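Local coordinates for protein catalase-3 (Neurospora crassa, PDB 4AJ9) that breaks down hydrogen peroxide into water and molecular oxygen with a heme cofactor, probably protecting cells from its toxic effects, at residues Leu290-Thr294 and Thr340-Leu344. Numbering follows the deposited sequence.
Sequences LLDPT and TEDPL. With HEM (protoporphyrin IX containing Fe), chain Y.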
ATOM      1  N   LEU C 290     -16.252 -31.077  21.750  1.00  9.38           N
ATOM      2  CA  LEU C 290     -16.824 -30.390  20.588  1.00  9.15           C
ATOM      3  C   LEU C 290     -16.151 -29.047  20.271  1.00  6.96           C
ATOM      4  O   LEU C 290     -16.468 -28.404  19.269  1.00 10.22           O
ATOM      5  CB  LEU C 290     -18.347 -30.253  20.715  1.00  9.80           C
ATOM      6  CG  LEU C 290     -19.097 -31.435  20.095  1.00  9.27           C
ATOM      7  CD1 LEU C 290     -20.531 -31.570  20.639  1.00  7.87           C
ATOM      8  CD2 LEU C 290     -19.096 -31.293  18.579  1.00  5.78           C
ATOM      9  N   LEU C 291     -15.201 -28.644  21.107  1.00  5.76           N
ATOM     10  CA  LEU C 291     -14.400 -27.458  20.826  1.00 11.75           C
ATOM     11  C   LEU C 291     -13.188 -27.826  19.958  1.00  8.45           C
ATOM     12  O   LEU C 291     -12.434 -26.957  19.537  1.00  9.56           O
ATOM     13  CB  LEU C 291     -13.929 -26.797  22.124  1.00  8.39           C
ATOM     14  CG  LEU C 291     -14.979 -26.256  23.102  1.00  8.32           C
ATOM     15  CD1 LEU C 291     -14.280 -25.662  24.328  1.00  8.99           C
ATOM     16  CD2 LEU C 291     -15.887 -25.220  22.449  1.00  4.99           C
ATOM     17  N   ASP C 292     -13.030 -29.121  19.688  1.00  9.16           N
ATOM     18  CA  ASP C 292     -11.888 -29.665  18.963  1.00 11.84           C
ATOM     19  C   ASP C 292     -12.220 -29.808  17.473  1.00  8.03           C
ATOM     20  O   ASP C 292     -12.985 -30.691  17.084  1.00  6.07           O
ATOM     21  CB  ASP C 292     -11.513 -31.037  19.549  1.00  7.55           C
ATOM     22  CG  ASP C 292     -10.280 -31.651  18.902  1.00 11.35           C
ATOM     23  OD1 ASP C 292      -9.844 -31.187  17.819  1.00 10.64           O
ATOM     24  OD2 ASP C 292      -9.748 -32.631  19.476  1.00  7.95           O
ATOM     25  N   PRO C 293     -11.603 -28.962  16.633  1.00  4.89           N
ATOM     26  CA  PRO C 293     -11.896 -28.920  15.195  1.00  8.10           C
ATOM     27  C   PRO C 293     -11.294 -30.090  14.416  1.00  7.15           C
ATOM     28  O   PRO C 293     -11.485 -30.173  13.191  1.00  9.32           O
ATOM     29  CB  PRO C 293     -11.237 -27.605  14.756  1.00  3.84           C
ATOM     30  CG  PRO C 293     -10.059 -27.477  15.669  1.00  5.94           C
ATOM     31  CD  PRO C 293     -10.517 -28.038  17.004  1.00  6.75           C
ATOM     32  N   THR C 294     -10.564 -30.970  15.098  1.00  5.92           N
ATOM     33  CA  THR C 294     -10.022 -32.148  14.433  1.00  6.03           C
ATOM     34  C   THR C 294     -10.993 -33.316  14.536  1.00  7.96           C
ATOM     35  O   THR C 294     -10.666 -34.424  14.131  1.00  5.78           O
ATOM     36  CB  THR C 294      -8.639 -32.580  15.018  1.00  5.39           C
ATOM     37  OG1 THR C 294      -8.801 -33.033  16.370  1.00  5.88           O
ATOM     38  CG2 THR C 294      -7.639 -31.398  14.993  1.00  3.32           C
ATOM     39  N   THR C 340     -17.622 -20.239  19.583  1.00  5.25           N
ATOM     40  CA  THR C 340     -17.224 -21.059  20.714  1.00  8.27           C
ATOM     41  C   THR C 340     -15.740 -20.901  20.960  1.00  9.70           C
ATOM     42  O   THR C 340     -15.009 -20.279  20.171  1.00  5.24           O
ATOM     43  CB  THR C 340     -17.518 -22.554  20.527  1.00  5.33           C
ATOM     44  OG1 THR C 340     -16.690 -23.077  19.484  1.00  7.10           O
ATOM     45  CG2 THR C 340     -19.006 -22.795  20.213  1.00  3.56           C
ATOM     46  N   GLU C 341     -15.305 -21.509  22.053  1.00  5.27           N
ATOM     47  CA  GLU C 341     -13.936 -21.427  22.513  1.00  5.80           C
ATOM     48  C   GLU C 341     -13.012 -22.401  21.779  1.00 10.28           C
ATOM     49  O   GLU C 341     -11.995 -22.826  22.321  1.00 14.21           O
ATOM     50  CB  GLU C 341     -13.895 -21.695  24.023  1.00  6.03           C
ATOM     51  CG  GLU C 341     -14.527 -20.591  24.870  1.00  8.49           C
ATOM     52  CD  GLU C 341     -16.052 -20.655  24.923  1.00  9.07           C
ATOM     53  OE1 GLU C 341     -16.662 -21.491  24.225  1.00  9.94           O
ATOM     54  OE2 GLU C 341     -16.645 -19.864  25.680  1.00 11.66           O
ATOM     55  N   ASP C 342     -13.372 -22.739  20.544  1.00  5.76           N
ATOM     56  CA  ASP C 342     -12.543 -23.564  19.678  1.00  4.07           C
ATOM     57  C   ASP C 342     -11.307 -22.727  19.354  1.00  7.31           C
ATOM     58  O   ASP C 342     -11.419 -21.693  18.704  1.00  4.26           O
ATOM     59  CB  ASP C 342     -13.369 -23.890  18.433  1.00  5.91           C
ATOM     60  CG  ASP C 342     -12.574 -24.543  17.320  1.00  7.42           C
ATOM     61  OD1 ASP C 342     -11.377 -24.218  17.106  1.00  8.40           O
ATOM     62  OD2 ASP C 342     -13.186 -25.380  16.626  1.00  4.95           O
ATOM     63  N   PRO C 343     -10.130 -23.140  19.852  1.00  8.71           N
ATOM     64  CA  PRO C 343      -8.928 -22.306  19.706  1.00  7.46           C
ATOM     65  C   PRO C 343      -8.517 -22.076  18.251  1.00  8.87           C
ATOM     66  O   PRO C 343      -7.725 -21.184  17.967  1.00  5.05           O
ATOM     67  CB  PRO C 343      -7.846 -23.116  20.430  1.00 11.17           C
ATOM     68  CG  PRO C 343      -8.603 -24.002  21.380  1.00 10.52           C
ATOM     69  CD  PRO C 343      -9.865 -24.350  20.654  1.00  7.18           C
ATOM     70  N   LEU C 344      -9.046 -22.871  17.333  1.00  6.75           N
ATOM     71  CA  LEU C 344      -8.718 -22.659  15.935  1.00  4.76           C
ATOM     72  C   LEU C 344      -9.608 -21.550  15.394  1.00  3.97           C
ATOM     73  O   LEU C 344      -9.140 -20.617  14.761  1.00  5.92           O
ATOM     74  CB  LEU C 344      -8.887 -23.950  15.138  1.00  5.38           C
ATOM     75  CG  LEU C 344      -8.455 -23.902  13.673  1.00  5.52           C
ATOM     76  CD1 LEU C 344      -6.938 -23.857  13.562  1.00  7.12           C
ATOM     77  CD2 LEU C 344      -9.038 -25.119  12.946  1.00  5.18           C
TER
HETATM   78  CHA HEM Y1720      -9.014 -18.254   3.480  1.00  3.43           C
HETATM   79  CHB HEM Y1720     -11.520 -22.031   5.252  1.00  4.66           C
HETATM   80  CHC HEM Y1720      -8.503 -22.201   9.038  1.00  5.71           C
HETATM   81  CHD HEM Y1720      -6.603 -17.946   7.717  1.00  5.92           C
HETATM   82  C1A HEM Y1720      -9.932 -19.283   3.592  1.00  3.27           C
HETATM   83  C2A HEM Y1720     -10.962 -19.642   2.624  1.00  4.40           C
HETATM   84  C3A HEM Y1720     -11.639 -20.696   3.113  1.00  4.30           C
HETATM   85  C4A HEM Y1720     -11.081 -21.025   4.409  1.00  4.55           C
HETATM   86  CMA HEM Y1720     -12.826 -21.439   2.452  1.00  2.35           C
HETATM   87  CAA HEM Y1720     -11.179 -18.950   1.251  1.00  1.90           C
HETATM   88  CBA HEM Y1720     -12.322 -17.941   1.298  1.00  4.61           C
HETATM   89  CGA HEM Y1720     -12.533 -17.400  -0.092  1.00  4.30           C
HETATM   90  O1A HEM Y1720     -12.197 -16.215  -0.338  1.00  4.96           O
HETATM   91  O2A HEM Y1720     -13.031 -18.159  -0.966  1.00  4.88           O
HETATM   92  C1B HEM Y1720     -10.956 -22.373   6.466  1.00  3.63           C
HETATM   93  C2B HEM Y1720     -11.475 -23.356   7.400  1.00  4.37           C
HETATM   94  C3B HEM Y1720     -10.630 -23.424   8.441  1.00  3.57           C
HETATM   95  C4B HEM Y1720      -9.570 -22.464   8.206  1.00  5.58           C
HETATM   96  CMB HEM Y1720     -12.770 -24.160   7.142  1.00  1.69           C
HETATM   97  CAB HEM Y1720     -10.730 -24.281   9.725  1.00  8.96           C
HETATM   98  CBB HEM Y1720     -11.919 -24.700  10.175  1.00 11.90           C
HETATM   99  C1C HEM Y1720      -7.795 -21.024   9.045  1.00  3.45           C
HETATM  100  C2C HEM Y1720      -6.990 -20.514  10.145  1.00  4.52           C
HETATM  101  C3C HEM Y1720      -6.460 -19.353   9.750  1.00  8.29           C
HETATM  102  C4C HEM Y1720      -6.943 -19.067   8.423  1.00  5.40           C
HETATM  103  CMC HEM Y1720      -6.756 -21.229  11.489  1.00  2.50           C
HETATM  104  CAC HEM Y1720      -5.572 -18.386  10.543  1.00  4.71           C
HETATM  105  CBC HEM Y1720      -5.739 -18.280  11.862  1.00 10.17           C
HETATM  106  C1D HEM Y1720      -7.050 -17.636   6.466  1.00  8.15           C
HETATM  107  C2D HEM Y1720      -6.666 -16.450   5.745  1.00  2.41           C
HETATM  108  C3D HEM Y1720      -7.415 -16.547   4.424  1.00  0.97           C
HETATM  109  C4D HEM Y1720      -8.181 -17.773   4.483  1.00  1.58           C
HETATM  110  CMD HEM Y1720      -5.703 -15.347   6.232  1.00  2.92           C
HETATM  111  CAD HEM Y1720      -7.380 -15.531   3.271  1.00  3.01           C
HETATM  112  CBD HEM Y1720      -8.600 -14.633   3.436  1.00  3.52           C
HETATM  113  CGD HEM Y1720      -8.559 -13.536   2.405  1.00  2.95           C
HETATM  114  O1D HEM Y1720      -9.635 -12.962   2.113  1.00  3.32           O
HETATM  115  O2D HEM Y1720      -7.459 -13.263   1.860  1.00  7.16           O
HETATM  116  NA  HEM Y1720     -10.043 -20.146   4.664  1.00  1.81           N
HETATM  117  NB  HEM Y1720      -9.803 -21.851   6.995  1.00  3.03           N
HETATM  118  NC  HEM Y1720      -7.744 -20.110   8.015  1.00  4.10           N
HETATM  119  ND  HEM Y1720      -7.939 -18.384   5.706  1.00  2.46           N
HETATM  120 FE   HEM Y1720      -8.977 -20.086   6.377  1.00  5.35          FE
HETATM  121  O   HOH W   1     -15.310 -27.110  17.055  1.00  6.80           O
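Leu291 O lies against the carboxylate of Asp342, 3.3 Å from its CG, yet no direct hydrogen bond joins the two segments. Leu291 O and Asp342 OD2, 3.4 Å apart, are both acceptors with no hydrogen between them; Leu291 O is faced instead by a CA-H...O contact from Asp342 CA (134° at the hydrogen). One water bridges the segments, donating to Leu290 O and, at 2.8 Å, to Asp342 OD2. That carboxylate oxygen is also hydrogen-bonded to His212 ND1. With CG anti to the backbone N (chi1 170°), Asp342 turns its other oxygen back onto its own chain: Leu344 N meets OD1 at 2.7 Å, nearly along the C-O axis. This is the N-cap of helix 343-360, which carries Tyr352, the probable axial ligand of the heme iron in the catalase fold. The Pro293 ring covers Asp342 OD2, nearest at CB (3.5 Å), and its CG reaches Leu344 CD2 at 3.7 Å. Leu344 also lines the heme pocket, its CD1 3.4 Å from the porphyrin methyl CMC. At the far end, the branches of Leu291 divide, CD2 touching Thr340 CB at 3.7 Å and CD1 resting more loosely on Glu341 CB; the Glu341 carboxylate is salt-bridged to Arg424 and Arg215.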